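Local atomic coordinates of nuclease NucT (Helicobacter pylori, PDB entry 6EHI), a protein that is named as a nuclease of the phospholipase D-like family and has a mixed alpha/beta fold built on a central beta sheet. Residues A[34-39]-A[108-113]; A[61-66]-A[150-155]. The protein carries 1 engineered substitution. One frame throughout, in Å; residues are numbered along the deposited sequence.

Interaction 1: residues A[34-39]-A[108-113]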
loop_
_atom_site.group_PDB
_atom_site.type_symbol
_atom_site.label_atom_id
_atom_site.label_comp_id
_atom_site.label_asym_id
_atom_site.label_seq_id
_atom_site.Cartn_x
_atom_site.Cartn_y
_atom_site.Cartn_z
ATOM N N VAL A 34 16.574 -10.571 4.383
ATOM C CA VAL A 34 15.264 -10.246 3.814
ATOM C C VAL A 34 14.338 -10.034 4.980
ATOM O O VAL A 34 14.149 -10.927 5.830
ATOM C CB VAL A 34 14.734 -11.338 2.855
ATOM C CG1 VAL A 34 13.320 -11.008 2.426
ATOM C CG2 VAL A 34 15.600 -11.495 1.632
ATOM N N LYS A 35 13.793 -8.813 5.063
ATOM C CA LYS A 35 12.922 -8.418 6.103
ATOM C C LYS A 35 11.580 -8.058 5.522
ATOM O O LYS A 35 11.477 -7.186 4.645
ATOM C CB LYS A 35 13.516 -7.242 6.877
ATOM C CG LYS A 35 14.832 -7.593 7.679
ATOM C CD LYS A 35 15.502 -6.356 8.281
ATOM C CE LYS A 35 16.821 -6.706 8.921
ATOM N NZ LYS A 35 16.537 -7.373 10.225
ATOM N N ILE A 36 10.512 -8.725 6.001
ATOM C CA ILE A 36 9.207 -8.551 5.341
ATOM C C ILE A 36 8.161 -8.299 6.383
ATOM O O ILE A 36 8.152 -8.943 7.456
ATOM C CB ILE A 36 8.794 -9.817 4.573
ATOM C CG1 ILE A 36 9.752 -10.074 3.427
ATOM C CG2 ILE A 36 7.325 -9.814 4.099
ATOM C CD1 ILE A 36 9.883 -11.535 2.925
ATOM N N ALA A 37 7.289 -7.317 6.138
ATOM C CA ALA A 37 6.036 -7.173 6.895
ATOM C C ALA A 37 4.907 -7.218 5.915
ATOM O O ALA A 37 4.943 -6.433 4.974
ATOM C CB ALA A 37 6.051 -5.885 7.634
ATOM N N ILE A 38 3.993 -8.180 6.048
ATOM C CA ILE A 38 2.943 -8.398 5.062
ATOM C C ILE A 38 1.643 -8.696 5.695
ATOM O O ILE A 38 1.555 -9.563 6.534
ATOM C CB ILE A 38 3.398 -9.507 4.098
ATOM C CG1 ILE A 38 2.460 -9.661 2.887
ATOM C CG2 ILE A 38 3.753 -10.803 4.815
ATOM C CD1 ILE A 38 2.427 -8.450 1.994
ATOM N N TYR A 39 0.578 -8.014 5.224
ATOM C CA TYR A 39 -0.778 -8.229 5.674
ATOM C C TYR A 39 -1.273 -9.608 5.270
ATOM O O TYR A 39 -1.596 -10.447 6.145
ATOM C CB TYR A 39 -1.753 -7.114 5.129
ATOM C CG TYR A 39 -3.160 -7.400 5.495
ATOM C CD1 TYR A 39 -3.630 -7.108 6.789
ATOM C CD2 TYR A 39 -4.030 -8.055 4.587
ATOM C CE1 TYR A 39 -4.912 -7.418 7.157
ATOM C CE2 TYR A 39 -5.304 -8.396 4.974
ATOM C CZ TYR A 39 -5.707 -8.090 6.303
ATOM O OH TYR A 39 -7.002 -8.342 6.746
ATOM N N LYS A 108 2.795 -3.799 3.426
ATOM C CA LYS A 108 3.256 -4.795 2.444
ATOM C C LYS A 108 4.653 -4.292 2.049
ATOM O O LYS A 108 4.781 -3.540 1.088
ATOM C CB LYS A 108 2.339 -4.853 1.192
ATOM C CG LYS A 108 0.838 -4.917 1.490
ATOM C CD LYS A 108 0.066 -3.605 1.585
ATOM C CE LYS A 108 -1.454 -3.743 1.453
ATOM N NZ LYS A 108 -2.056 -4.399 2.630
ATOM N N VAL A 109 5.660 -4.772 2.789
ATOM C CA VAL A 109 6.974 -4.173 2.747
ATOM C C VAL A 109 7.995 -5.271 2.680
ATOM O O VAL A 109 7.892 -6.211 3.466
ATOM C CB VAL A 109 7.153 -3.325 4.012
ATOM C CG1 VAL A 109 8.596 -2.887 4.185
ATOM C CG2 VAL A 109 6.243 -2.120 3.982
ATOM N N ALA A 110 8.972 -5.123 1.784
ATOM C CA ALA A 110 10.126 -6.019 1.801
ATOM C C ALA A 110 11.440 -5.183 1.798
ATOM O O ALA A 110 11.596 -4.275 0.957
ATOM C CB ALA A 110 10.135 -6.944 0.671
ATOM N N ILE A 111 12.289 -5.413 2.787
ATOM C CA ILE A 111 13.607 -4.746 2.842
ATOM C C ILE A 111 14.683 -5.783 2.499
ATOM O O ILE A 111 14.852 -6.758 3.222
ATOM C CB ILE A 111 13.882 -4.189 4.200
ATOM C CG1 ILE A 111 12.699 -3.325 4.763
ATOM C CG2 ILE A 111 15.148 -3.326 4.151
ATOM C CD1 ILE A 111 12.781 -3.024 6.214
ATOM N N ILE A 112 15.482 -5.506 1.498
ATOM C CA ILE A 112 16.439 -6.467 1.002
ATOM C C ILE A 112 17.847 -5.941 1.339
ATOM O O ILE A 112 18.219 -4.852 0.875
ATOM C CB ILE A 112 16.343 -6.655 -0.534
ATOM C CG1 ILE A 112 14.925 -6.988 -1.020
ATOM C CG2 ILE A 112 17.287 -7.760 -0.998
ATOM C CD1 ILE A 112 14.233 -8.091 -0.245
ATOM N N ASP A 113 18.626 -6.729 2.090
ATOM C CA ASP A 113 19.983 -6.324 2.489
ATOM C C ASP A 113 19.892 -4.848 3.059
ATOM O O ASP A 113 19.004 -4.484 3.858
ATOM C CB ASP A 113 20.929 -6.466 1.304
ATOM C CG ASP A 113 21.013 -7.937 0.695
ATOM O OD1 ASP A 113 20.640 -8.954 1.370
ATOM O OD2 ASP A 113 21.534 -8.112 -0.439
#
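Lys35 O is gripped from segment 108-113 by two groups: Ile111 N donates to it over 2.7 Å, with an N-H...O angle of 174°, and Ala110 CA approaches it at 3.4 Å in a CA-H...O contact. The reverse bond, from Lys35 N to Ile111 O, measures 3.0 Å. Ala37 and Val109 form the second hydrogen-bonded pair, with Val109 N 2.8 Å from Ala37 O and Ala37 N donating to Val109 O. Segments 34-38 and 108-112 run antiparallel (175° between their directions) inside the mixed sheet of the PLD-like fold. Lys108 and Asp113 match the Lys and Asp of the family's HxKx4D signature, whose His position is Asn106 in the deposited chain. Lys35, Ala37, Val109 and Ile111 share one face, where Lys35 and Ile111 meet helix 142-158. On the other face Val34 and Ile112 lie side by side, pointing the same way, and Val34 CG1 is 4.1 Å from Ile112 CD1. Farther along, the Ile38 side chain crosses that of Lys108 at about a right angle; Ile38 CG1 is anti to the backbone N (chi1 -171°), and Ile38 CD1 lies 3.7 Å from Lys108 CB. Lys108 NZ reaches Tyr39 CB at 3.7 Å, but its hydrogen bonds go to Asn123 OD1 and Asn106 O. Val109 packs on Val135 of the second subunit.

Interaction 2: residues A[61-66]-A[150-155]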
loop_
_atom_site.group_PDB
_atom_site.type_symbol
_atom_site.label_atom_id
_atom_site.label_comp_id
_atom_site.label_asym_id
_atom_site.label_seq_id
_atom_site.Cartn_x
_atom_site.Cartn_y
_atom_site.Cartn_z
ATOM N N GLN A 61 13.155 -12.758 7.787
ATOM C CA GLN A 61 12.224 -12.460 8.880
ATOM C C GLN A 61 10.907 -11.980 8.231
ATOM O O GLN A 61 10.953 -11.214 7.281
ATOM C CB GLN A 61 12.778 -11.351 9.718
ATOM C CG GLN A 61 14.027 -11.807 10.460
ATOM C CD GLN A 61 14.753 -10.682 11.166
ATOM O OE1 GLN A 61 14.958 -9.605 10.587
ATOM N NE2 GLN A 61 15.092 -10.898 12.457
ATOM N N ILE A 62 9.798 -12.529 8.669
ATOM C CA ILE A 62 8.480 -12.192 8.100
ATOM C C ILE A 62 7.520 -11.908 9.207
ATOM O O ILE A 62 7.300 -12.794 10.016
ATOM C CB ILE A 62 7.973 -13.368 7.268
ATOM C CG1 ILE A 62 9.085 -13.887 6.350
ATOM C CG2 ILE A 62 6.744 -12.937 6.437
ATOM C CD1 ILE A 62 8.652 -15.035 5.481
ATOM N N ILE A 63 7.022 -10.673 9.329
ATOM C CA ILE A 63 5.912 -10.282 10.238
ATOM C C ILE A 63 4.608 -10.354 9.445
ATOM O O ILE A 63 4.482 -9.645 8.428
ATOM C CB ILE A 63 6.108 -8.852 10.800
ATOM C CG1 ILE A 63 7.516 -8.704 11.408
ATOM C CG2 ILE A 63 4.952 -8.516 11.684
ATOM C CD1 ILE A 63 7.918 -7.309 11.888
ATOM N N TYR A 64 3.692 -11.270 9.800
ATOM C CA TYR A 64 2.355 -11.371 9.210
ATOM C C TYR A 64 1.286 -10.687 10.049
ATOM O O TYR A 64 1.313 -10.751 11.338
ATOM C CB TYR A 64 1.997 -12.812 9.128
ATOM C CG TYR A 64 2.726 -13.751 8.197
ATOM C CD1 TYR A 64 4.036 -14.267 8.494
ATOM C CD2 TYR A 64 2.166 -14.088 6.943
ATOM C CE1 TYR A 64 4.663 -15.166 7.656
ATOM C CE2 TYR A 64 2.816 -14.953 6.096
ATOM C CZ TYR A 64 4.056 -15.491 6.441
ATOM O OH TYR A 64 4.726 -16.337 5.585
ATOM N N ASP A 65 0.252 -10.106 9.446
ATOM C CA ASP A 65 -0.927 -9.697 10.243
ATOM C C ASP A 65 -1.506 -10.877 11.095
ATOM O O ASP A 65 -1.683 -12.001 10.575
ATOM C CB ASP A 65 -2.028 -9.083 9.379
ATOM C CG ASP A 65 -3.315 -8.807 10.132
ATOM O OD1 ASP A 65 -3.317 -7.832 10.860
ATOM O OD2 ASP A 65 -4.337 -9.574 9.986
ATOM N N TYR A 66 -1.806 -10.575 12.357
ATOM C CA TYR A 66 -2.243 -11.618 13.301
ATOM C C TYR A 66 -3.596 -12.202 12.891
ATOM O O TYR A 66 -3.711 -13.388 12.622
ATOM C CB TYR A 66 -2.302 -11.016 14.757
ATOM C CG TYR A 66 -2.759 -12.052 15.753
ATOM C CD1 TYR A 66 -4.105 -12.382 15.882
ATOM C CD2 TYR A 66 -1.824 -12.793 16.438
ATOM C CE1 TYR A 66 -4.480 -13.389 16.760
ATOM C CE2 TYR A 66 -2.190 -13.783 17.319
ATOM C CZ TYR A 66 -3.507 -14.093 17.439
ATOM O OH TYR A 66 -3.876 -15.102 18.310
ATOM N N SER A 150 14.803 0.654 10.815
ATOM C CA SER A 150 14.697 1.008 12.201
ATOM C C SER A 150 13.368 0.666 12.822
ATOM O O SER A 150 13.261 0.096 13.941
ATOM C CB SER A 150 15.011 2.533 12.392
ATOM O OG SER A 150 14.662 2.901 13.706
ATOM N N TYR A 151 12.297 0.993 12.058
ATOM C CA TYR A 151 11.007 0.714 12.598
ATOM C C TYR A 151 10.695 -0.753 12.430
ATOM O O TYR A 151 9.889 -1.187 13.148
ATOM C CB TYR A 151 9.930 1.568 11.980
ATOM C CG TYR A 151 9.979 3.026 12.430
ATOM C CD1 TYR A 151 9.543 3.382 13.644
ATOM C CD2 TYR A 151 10.454 3.992 11.595
ATOM C CE1 TYR A 151 9.579 4.704 14.081
ATOM C CE2 TYR A 151 10.547 5.337 12.025
ATOM C CZ TYR A 151 10.079 5.663 13.256
ATOM O OH TYR A 151 10.078 6.931 13.827
ATOM N N TYR A 152 11.288 -1.405 11.462
ATOM C CA TYR A 152 11.088 -2.852 11.312
ATOM C C TYR A 152 11.520 -3.584 12.621
ATOM O O TYR A 152 10.807 -4.449 13.167
ATOM C CB TYR A 152 11.824 -3.391 10.111
ATOM C CG TYR A 152 11.429 -4.843 9.858
ATOM C CD1 TYR A 152 10.332 -5.182 9.096
ATOM C CD2 TYR A 152 12.102 -5.871 10.476
ATOM C CE1 TYR A 152 9.977 -6.514 8.884
ATOM C CE2 TYR A 152 11.770 -7.195 10.246
ATOM C CZ TYR A 152 10.687 -7.537 9.452
ATOM O OH TYR A 152 10.311 -8.856 9.256
ATOM N N GLN A 153 12.674 -3.243 13.102
ATOM C CA GLN A 153 13.172 -3.773 14.402
ATOM C C GLN A 153 12.275 -3.534 15.560
ATOM O O GLN A 153 12.059 -4.458 16.360
ATOM C CB GLN A 153 14.566 -3.179 14.684
ATOM C CG GLN A 153 15.621 -3.686 13.706
ATOM C CD GLN A 153 15.683 -5.201 13.535
ATOM O OE1 GLN A 153 16.090 -5.905 14.435
ATOM N NE2 GLN A 153 15.246 -5.701 12.395
ATOM N N LYS A 154 11.649 -2.351 15.624
ATOM C CA LYS A 154 10.656 -2.054 16.650
ATOM C C LYS A 154 9.405 -2.935 16.486
ATOM O O LYS A 154 8.913 -3.519 17.445
ATOM C CB LYS A 154 10.211 -0.568 16.642
ATOM C CG LYS A 154 11.262 0.412 17.181
ATOM C CD LYS A 154 10.726 1.798 17.537
ATOM C CE LYS A 154 9.384 1.864 18.259
ATOM N NZ LYS A 154 9.387 1.856 19.746
ATOM N N MET A 155 8.947 -3.073 15.219
ATOM C CA MET A 155 7.866 -4.007 14.952
ATOM C C MET A 155 8.198 -5.435 15.425
ATOM O O MET A 155 7.287 -6.155 15.955
ATOM C CB MET A 155 7.503 -4.019 13.479
ATOM C CG MET A 155 6.881 -2.666 13.158
ATOM S SD MET A 155 6.583 -2.497 11.367
ATOM C CE MET A 155 5.269 -3.659 11.147
#
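Ile63 and Tyr152 reach toward each other tip to tip, making a CH-pi contact. Ile63 CD1 stands over one face of the ring, 4.0 Å from its centroid, displaced toward the rim so that it comes within 3.7 Å of Tyr152 CZ. Tyr152 CG stands anti to the backbone N (chi1 -171°), and the far end of the side chain, CZ and OH, is the part that reaches the strand. The apolar contact continues on the next helical turn: the same methyl, Ile63 CD1, lies 3.7 Å from Met155 CB, and the two side chains cross obliquely. Among the polar groups, Tyr152 OH comes to 3.1 Å from Gln61 O, yet its hydrogen bond is made to Ile36 O. The Gln61 amide plane is turned 38° from the ring, and Gln61 OE1 is 4.0 Å from Tyr152 CE2 while being held by Lys35 NZ. The contact thus joins helix 142-158 to one face of the sheet, its segment 150-155 crossing strand segment 61-65 at 65°. Ile63 and Met155 both pack on Leu91 of strand 86-91, and on that same strand the disulfide from Cys89 ties the sheet to Cys159, directly after the helix.

In the fold
The centres of interactions 1 and 2 lie 8 Å apart, and strands 33-38 and 59-65, one from each, are parallel neighbours in the sheet. Ile36 O joins them doubly, accepting Ile63 N at 2.8 Å as well as the Tyr152 hydroxyl. On the face that carries helix 142-158, Lys35 NZ bonds to Gln61 OE1 at 2.8 Å. At the C-terminal ends of these strands Tyr39 O is 3.5 Å from Asp65 CB, and Asn69 ND2 hydrogen-bonds to both Tyr39 O and Asp65 O. An acetate ion lies about 4 Å from the side chain of Lys108, the signature lysine, and a glycerol about 6 Å from that of Tyr39; both probably come from the crystallisation liquor, though such molecules often mark pockets.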